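Local coordinates for DUF3828 domain-containing protein (Bacteroides thetaiotaomicron, PDB 3KZT) that is of unknown function but carries a DUF3828 domain, in which helices pack against an antiparallel sheet, and is probably a lipoprotein in its natural form, at residues Ala11-Gln14 and Ala15-Asp19; Val128-Gly132 and Gln133-Asp137. All blocks are in the same frame, centred on the assembly; numbering follows the deposited sequence.

Contact 1 of 2, residues Ala11-Gln14 and Ala15-Asp19; sequences ADVQ and ANVSD
A15 meets D12 twice. Its backbone N gives a hydrogen bond to D12 OD1 at 3.3 Å, coming from above the carboxylate plane, 56° out of it, and its CB sits against the same carboxylate, 3.4 Å from D12 CG. The carboxylate reaches forward to A15 with CG anti to the backbone N (chi1 -156°), beside the carbonyl carbon. At N16 the backbone N takes up D12 O in a long but straight bond. The side chain folds back over the start of the helix, where ND2 makes a weak, bent bond to A11 O at 2.9 Å. Standing just before helix 13-41, the long helix that opens the modelled chain, and accepting from A15 N, D12 is its N-cap, and its carboxylate would probably also be stabilised by the positive end of the helix dipole. V17 N binds V13 O at 2.8 Å, the donor nearly in line with the carbonyl. On the same side the two valines lie side by side and point the same way, V17 CG2 resting 3.8 Å from V13 CG1. S18 closes on Q14 O with two donors, its N at 2.9 Å and its OG at 2.8 Å, which arrive from opposite faces of the carbonyl plane. An alanine at S18 would remove the hydroxyl and would probably leave Q14 O without its second donor, the one reaching it from the face opposite the backbone N. The bent side chain of Q14 brings NE2 to 3.6 Å from S18 CB, a contact without a hydrogen bond.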
ATOM      1  N   ALA A  11     -33.454  -4.807  25.939  1.00 26.01           N
ATOM      2  CA  ALA A  11     -32.063  -4.262  25.986  1.00 25.98           C
ATOM      3  C   ALA A  11     -31.169  -4.917  24.913  1.00 25.90           C
ATOM      4  O   ALA A  11     -30.737  -4.247  23.963  1.00 26.03           O
ATOM      5  CB  ALA A  11     -31.461  -4.466  27.394  1.00 25.94           C
ATOM      6  N   ASP A  12     -30.943  -6.237  25.073  1.00 25.67           N
ATOM      7  CA  ASP A  12     -30.039  -7.071  24.224  1.00 25.21           C
ATOM      8  C   ASP A  12     -28.610  -6.492  24.086  1.00 24.65           C
ATOM      9  O   ASP A  12     -28.244  -5.929  23.049  1.00 24.83           O
ATOM     10  CB  ASP A  12     -30.679  -7.407  22.856  1.00 25.40           C
ATOM     11  CG  ASP A  12     -30.094  -8.709  22.213  1.00 25.98           C
ATOM     12  OD1 ASP A  12     -28.984  -9.179  22.613  1.00 26.74           O
ATOM     13  OD2 ASP A  12     -30.762  -9.261  21.307  1.00 26.85           O
ATOM     14  N   VAL A  13     -27.819  -6.664  25.146  1.00 23.78           N
ATOM     15  CA  VAL A  13     -26.450  -6.144  25.202  1.00 22.97           C
ATOM     16  C   VAL A  13     -25.530  -6.805  24.163  1.00 22.24           C
ATOM     17  O   VAL A  13     -24.840  -6.103  23.430  1.00 22.08           O
ATOM     18  CB  VAL A  13     -25.836  -6.290  26.634  1.00 22.88           C
ATOM     19  CG1 VAL A  13     -24.362  -5.894  26.643  1.00 22.83           C
ATOM     20  CG2 VAL A  13     -26.607  -5.441  27.633  1.00 22.87           C
ATOM     21  N   GLN A  14     -25.553  -8.137  24.093  1.00 21.42           N
ATOM     22  CA  GLN A  14     -24.663  -8.888  23.189  1.00 20.93           C
ATOM     23  C   GLN A  14     -24.853  -8.549  21.708  1.00 20.42           C
ATOM     24  O   GLN A  14     -23.859  -8.406  20.984  1.00 20.07           O
ATOM     25  CB  GLN A  14     -24.800 -10.413  23.414  1.00 20.90           C
ATOM     26  CG  GLN A  14     -23.914 -11.310  22.515  1.00 20.79           C
ATOM     27  CD  GLN A  14     -22.438 -10.909  22.536  1.00 21.50           C
ATOM     28  OE1 GLN A  14     -21.894 -10.555  23.584  1.00 20.11           O
ATOM     29  NE2 GLN A  14     -21.795 -10.954  21.373  1.00 21.27           N
ATOM     30  N   ALA A  15     -26.115  -8.408  21.277  1.00 19.89           N
ATOM     31  CA  ALA A  15     -26.436  -8.035  19.886  1.00 19.70           C
ATOM     32  C   ALA A  15     -25.973  -6.612  19.583  1.00 19.46           C
ATOM     33  O   ALA A  15     -25.339  -6.394  18.555  1.00 19.57           O
ATOM     34  CB  ALA A  15     -27.952  -8.186  19.599  1.00 19.42           C
ATOM     35  N   ASN A  16     -26.294  -5.664  20.483  1.00 19.25           N
ATOM     36  CA  ASN A  16     -25.824  -4.243  20.373  1.00 19.27           C
ATOM     37  C   ASN A  16     -24.292  -4.152  20.315  1.00 19.01           C
ATOM     38  O   ASN A  16     -23.742  -3.437  19.475  1.00 18.96           O
ATOM     39  CB  ASN A  16     -26.308  -3.390  21.578  1.00 19.37           C
ATOM     40  CG  ASN A  16     -27.825  -3.146  21.586  1.00 19.93           C
ATOM     41  OD1 ASN A  16     -28.470  -3.122  20.556  1.00 21.82           O
ATOM     42  ND2 ASN A  16     -28.382  -2.957  22.777  1.00 20.63           N
ATOM     43  N   VAL A  17     -23.627  -4.895  21.200  1.00 18.83           N
ATOM     44  CA  VAL A  17     -22.163  -4.900  21.293  1.00 18.87           C
ATOM     45  C   VAL A  17     -21.478  -5.497  20.058  1.00 18.69           C
ATOM     46  O   VAL A  17     -20.600  -4.858  19.482  1.00 18.76           O
ATOM     47  CB  VAL A  17     -21.673  -5.633  22.588  1.00 18.83           C
ATOM     48  CG1 VAL A  17     -20.185  -5.881  22.535  1.00 19.76           C
ATOM     49  CG2 VAL A  17     -22.018  -4.806  23.809  1.00 18.85           C
ATOM     50  N   SER A  18     -21.892  -6.700  19.656  1.00 18.52           N
ATOM     51  CA  SER A  18     -21.292  -7.379  18.481  1.00 18.56           C
ATOM     52  C   SER A  18     -21.589  -6.649  17.144  1.00 18.11           C
ATOM     53  O   SER A  18     -20.710  -6.593  16.273  1.00 17.98           O
ATOM     54  CB  SER A  18     -21.719  -8.848  18.410  1.00 18.53           C
ATOM     55  OG  SER A  18     -23.103  -8.956  18.329  1.00 19.10           O
ATOM     56  N   ASP A  19     -22.809  -6.100  16.993  1.00 17.73           N
ATOM     57  CA  ASP A  19     -23.136  -5.210  15.841  1.00 17.55           C
ATOM     58  C   ASP A  19     -22.268  -3.962  15.827  1.00 17.43           C
ATOM     59  O   ASP A  19     -21.731  -3.606  14.783  1.00 17.32           O
ATOM     60  CB  ASP A  19     -24.617  -4.763  15.847  1.00 17.75           C
ATOM     61  CG  ASP A  19     -25.568  -5.838  15.383  1.00 18.23           C
ATOM     62  OD1 ASP A  19     -25.145  -6.789  14.686  1.00 20.06           O
ATOM     63  OD2 ASP A  19     -26.768  -5.721  15.701  1.00 19.14           O
TER

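Contact 2 of 2, residues Val128-Gly132 and Gln133-Asp137; sequences VNVDG and QYLID
V128 and L135 pair through two backbone hydrogen bonds in an antiparallel hairpin, V130 and Q133 form the second hydrogen-bonded pair, and a type I' turn from V130 to Q133 reverses the chain. N129 and Y134 face each other between them as the non-hydrogen-bonded pair. N129 ND2 sits over one face of the Y134 ring, 3.2 Å above its plane and offset toward the rim near CE1 and CZ, the amide standing steeply to the ring with the planes 74° apart. The other end of that amide is engaged too: OD1 accepts from G132 N at 2.9 Å, in the carbonyl plane, an Asx motif across the turn. G132 has phi 92° and psi -17°, where a CB would be jammed against the preceding carbonyl O. On the opposite face of the hairpin, V128 CG1 touches L135 CB at 4.0 Å, and V130 CG2 reaches L135 CD1 more loosely. D137 crosses V128 at about a right angle, OD2 lying 3.6 Å from V128 CB, while its charge is paired with R126 in a salt bridge. Y134 also leans on I23 and M30 of helix 13-41 and its OH hydrogen-bonds E26, which ties strand 133-139 to that helix. One N129 amide therefore serves two neighbours: its oxygen accepts from the turn backbone, a somewhat bent bond that probably limits rotation of the group, and its nitrogen is set over the tyrosine ring, where an amide N-H would probably be attracted to the pi electrons.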
ATOM      1  N   VAL A 128     -19.552   7.938   6.905  1.00 17.38           N
ATOM      2  CA  VAL A 128     -20.997   7.827   6.608  1.00 17.59           C
ATOM      3  C   VAL A 128     -21.199   6.521   5.820  1.00 17.90           C
ATOM      4  O   VAL A 128     -20.290   6.095   5.089  1.00 18.23           O
ATOM      5  CB  VAL A 128     -21.535   9.057   5.787  1.00 17.56           C
ATOM      6  CG1 VAL A 128     -20.869   9.148   4.388  1.00 17.31           C
ATOM      7  CG2 VAL A 128     -23.054   8.999   5.653  1.00 17.12           C
ATOM      8  N   ASN A 129     -22.348   5.872   6.013  1.00 18.02           N
ATOM      9  CA  ASN A 129     -22.732   4.686   5.230  1.00 17.97           C
ATOM     10  C   ASN A 129     -23.840   5.120   4.277  1.00 17.92           C
ATOM     11  O   ASN A 129     -24.864   5.601   4.722  1.00 18.03           O
ATOM     12  CB  ASN A 129     -23.199   3.539   6.124  1.00 17.99           C
ATOM     13  CG  ASN A 129     -23.330   2.193   5.353  1.00 18.06           C
ATOM     14  OD1 ASN A 129     -24.063   2.083   4.375  1.00 17.39           O
ATOM     15  ND2 ASN A 129     -22.634   1.177   5.829  1.00 18.51           N
ATOM     16  N   VAL A 130     -23.597   4.965   2.971  1.00 17.98           N
ATOM     17  CA  VAL A 130     -24.584   5.252   1.921  1.00 18.16           C
ATOM     18  C   VAL A 130     -24.862   3.927   1.196  1.00 18.28           C
ATOM     19  O   VAL A 130     -23.976   3.413   0.507  1.00 18.27           O
ATOM     20  CB  VAL A 130     -24.058   6.316   0.915  1.00 18.01           C
ATOM     21  CG1 VAL A 130     -25.123   6.634  -0.122  1.00 17.90           C
ATOM     22  CG2 VAL A 130     -23.650   7.571   1.646  1.00 17.81           C
ATOM     23  N   ASP A 131     -26.078   3.373   1.401  1.00 18.56           N
ATOM     24  CA  ASP A 131     -26.563   2.111   0.750  1.00 18.79           C
ATOM     25  C   ASP A 131     -25.558   0.922   0.818  1.00 18.57           C
ATOM     26  O   ASP A 131     -25.317   0.233  -0.172  1.00 18.71           O
ATOM     27  CB  ASP A 131     -26.994   2.406  -0.696  1.00 19.00           C
ATOM     28  CG  ASP A 131     -28.147   3.391  -0.770  1.00 20.09           C
ATOM     29  OD1 ASP A 131     -29.237   3.082  -0.237  1.00 21.24           O
ATOM     30  OD2 ASP A 131     -27.973   4.469  -1.379  1.00 22.08           O
ATOM     31  N   GLY A 132     -24.963   0.736   1.994  1.00 18.29           N
ATOM     32  CA  GLY A 132     -23.958  -0.310   2.221  1.00 18.12           C
ATOM     33  C   GLY A 132     -22.497   0.071   2.017  1.00 17.80           C
ATOM     34  O   GLY A 132     -21.626  -0.654   2.487  1.00 17.67           O
ATOM     35  N   GLN A 133     -22.226   1.192   1.315  1.00 17.79           N
ATOM     36  CA  GLN A 133     -20.849   1.680   1.061  1.00 17.89           C
ATOM     37  C   GLN A 133     -20.424   2.671   2.133  1.00 17.41           C
ATOM     38  O   GLN A 133     -21.153   3.617   2.402  1.00 17.29           O
ATOM     39  CB  GLN A 133     -20.767   2.407  -0.294  1.00 18.13           C
ATOM     40  CG  GLN A 133     -21.003   1.528  -1.505  1.00 19.60           C
ATOM     41  CD  GLN A 133     -19.864   0.577  -1.748  1.00 21.61           C
ATOM     42  OE1 GLN A 133     -20.003  -0.636  -1.537  1.00 22.03           O
ATOM     43  NE2 GLN A 133     -18.704   1.115  -2.148  1.00 21.61           N
ATOM     44  N   TYR A 134     -19.239   2.454   2.718  1.00 16.93           N
ATOM     45  CA  TYR A 134     -18.656   3.371   3.710  1.00 16.84           C
ATOM     46  C   TYR A 134     -17.821   4.448   2.996  1.00 16.63           C
ATOM     47  O   TYR A 134     -17.073   4.143   2.073  1.00 16.22           O
ATOM     48  CB  TYR A 134     -17.786   2.618   4.710  1.00 16.87           C
ATOM     49  CG  TYR A 134     -18.564   1.682   5.598  1.00 17.19           C
ATOM     50  CD1 TYR A 134     -19.208   2.159   6.739  1.00 17.52           C
ATOM     51  CD2 TYR A 134     -18.659   0.314   5.305  1.00 16.52           C
ATOM     52  CE1 TYR A 134     -19.913   1.309   7.577  1.00 17.70           C
ATOM     53  CE2 TYR A 134     -19.374  -0.549   6.140  1.00 17.40           C
ATOM     54  CZ  TYR A 134     -19.997  -0.034   7.279  1.00 17.70           C
ATOM     55  OH  TYR A 134     -20.698  -0.839   8.116  1.00 18.28           O
ATOM     56  N   LEU A 135     -17.985   5.699   3.427  1.00 16.85           N
ATOM     57  CA  LEU A 135     -17.283   6.858   2.855  1.00 16.92           C
ATOM     58  C   LEU A 135     -16.885   7.777   3.985  1.00 17.28           C
ATOM     59  O   LEU A 135     -17.575   7.830   4.992  1.00 16.95           O
ATOM     60  CB  LEU A 135     -18.199   7.620   1.892  1.00 17.02           C
ATOM     61  CG  LEU A 135     -18.670   6.896   0.629  1.00 16.97           C
ATOM     62  CD1 LEU A 135     -19.743   7.694  -0.072  1.00 16.33           C
ATOM     63  CD2 LEU A 135     -17.500   6.645  -0.296  1.00 17.04           C
ATOM     64  N   ILE A 136     -15.760   8.488   3.823  1.00 17.58           N
ATOM     65  CA  ILE A 136     -15.314   9.460   4.811  1.00 17.91           C
ATOM     66  C   ILE A 136     -16.019  10.772   4.430  1.00 18.36           C
ATOM     67  O   ILE A 136     -15.874  11.228   3.306  1.00 18.68           O
ATOM     68  CB  ILE A 136     -13.771   9.632   4.816  1.00 17.78           C
ATOM     69  CG1 ILE A 136     -13.074   8.305   5.191  1.00 17.95           C
ATOM     70  CG2 ILE A 136     -13.374  10.675   5.801  1.00 17.71           C
ATOM     71  CD1 ILE A 136     -11.570   8.317   5.057  1.00 18.45           C
ATOM     72  N   ASP A 137     -16.801  11.345   5.350  1.00 18.95           N
ATOM     73  CA  ASP A 137     -17.545  12.619   5.087  1.00 19.63           C
ATOM     74  C   ASP A 137     -17.003  13.863   5.817  1.00 19.96           C
ATOM     75  O   ASP A 137     -17.510  14.957   5.589  1.00 19.77           O
ATOM     76  CB  ASP A 137     -19.062  12.451   5.309  1.00 19.76           C
ATOM     77  CG  ASP A 137     -19.446  12.208   6.765  1.00 20.65           C
ATOM     78  OD1 ASP A 137     -18.588  11.856   7.603  1.00 22.30           O
ATOM     79  OD2 ASP A 137     -20.643  12.354   7.064  1.00 22.56           O
TER

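Both contacts are local and lie at the surface, but contact 1 is the more remote, its centre about 28 Å from the centre of the chain against about 14 Å for contact 2. Contact 1 covers the first turns of helix 13-41 and the two residues leading into it; contact 2 joins strands 119-130 and 133-139, the last two strands of the four-stranded sheet. Their nearest atoms are about 7 Å apart and do not touch, yet Y134 of contact 2 packs on the same helix further along. The chemistry follows the place: in contact 1 side chains mostly serve the helix backbone, whereas in contact 2 cross-strand bonds are joined by amide-ring and apolar contacts.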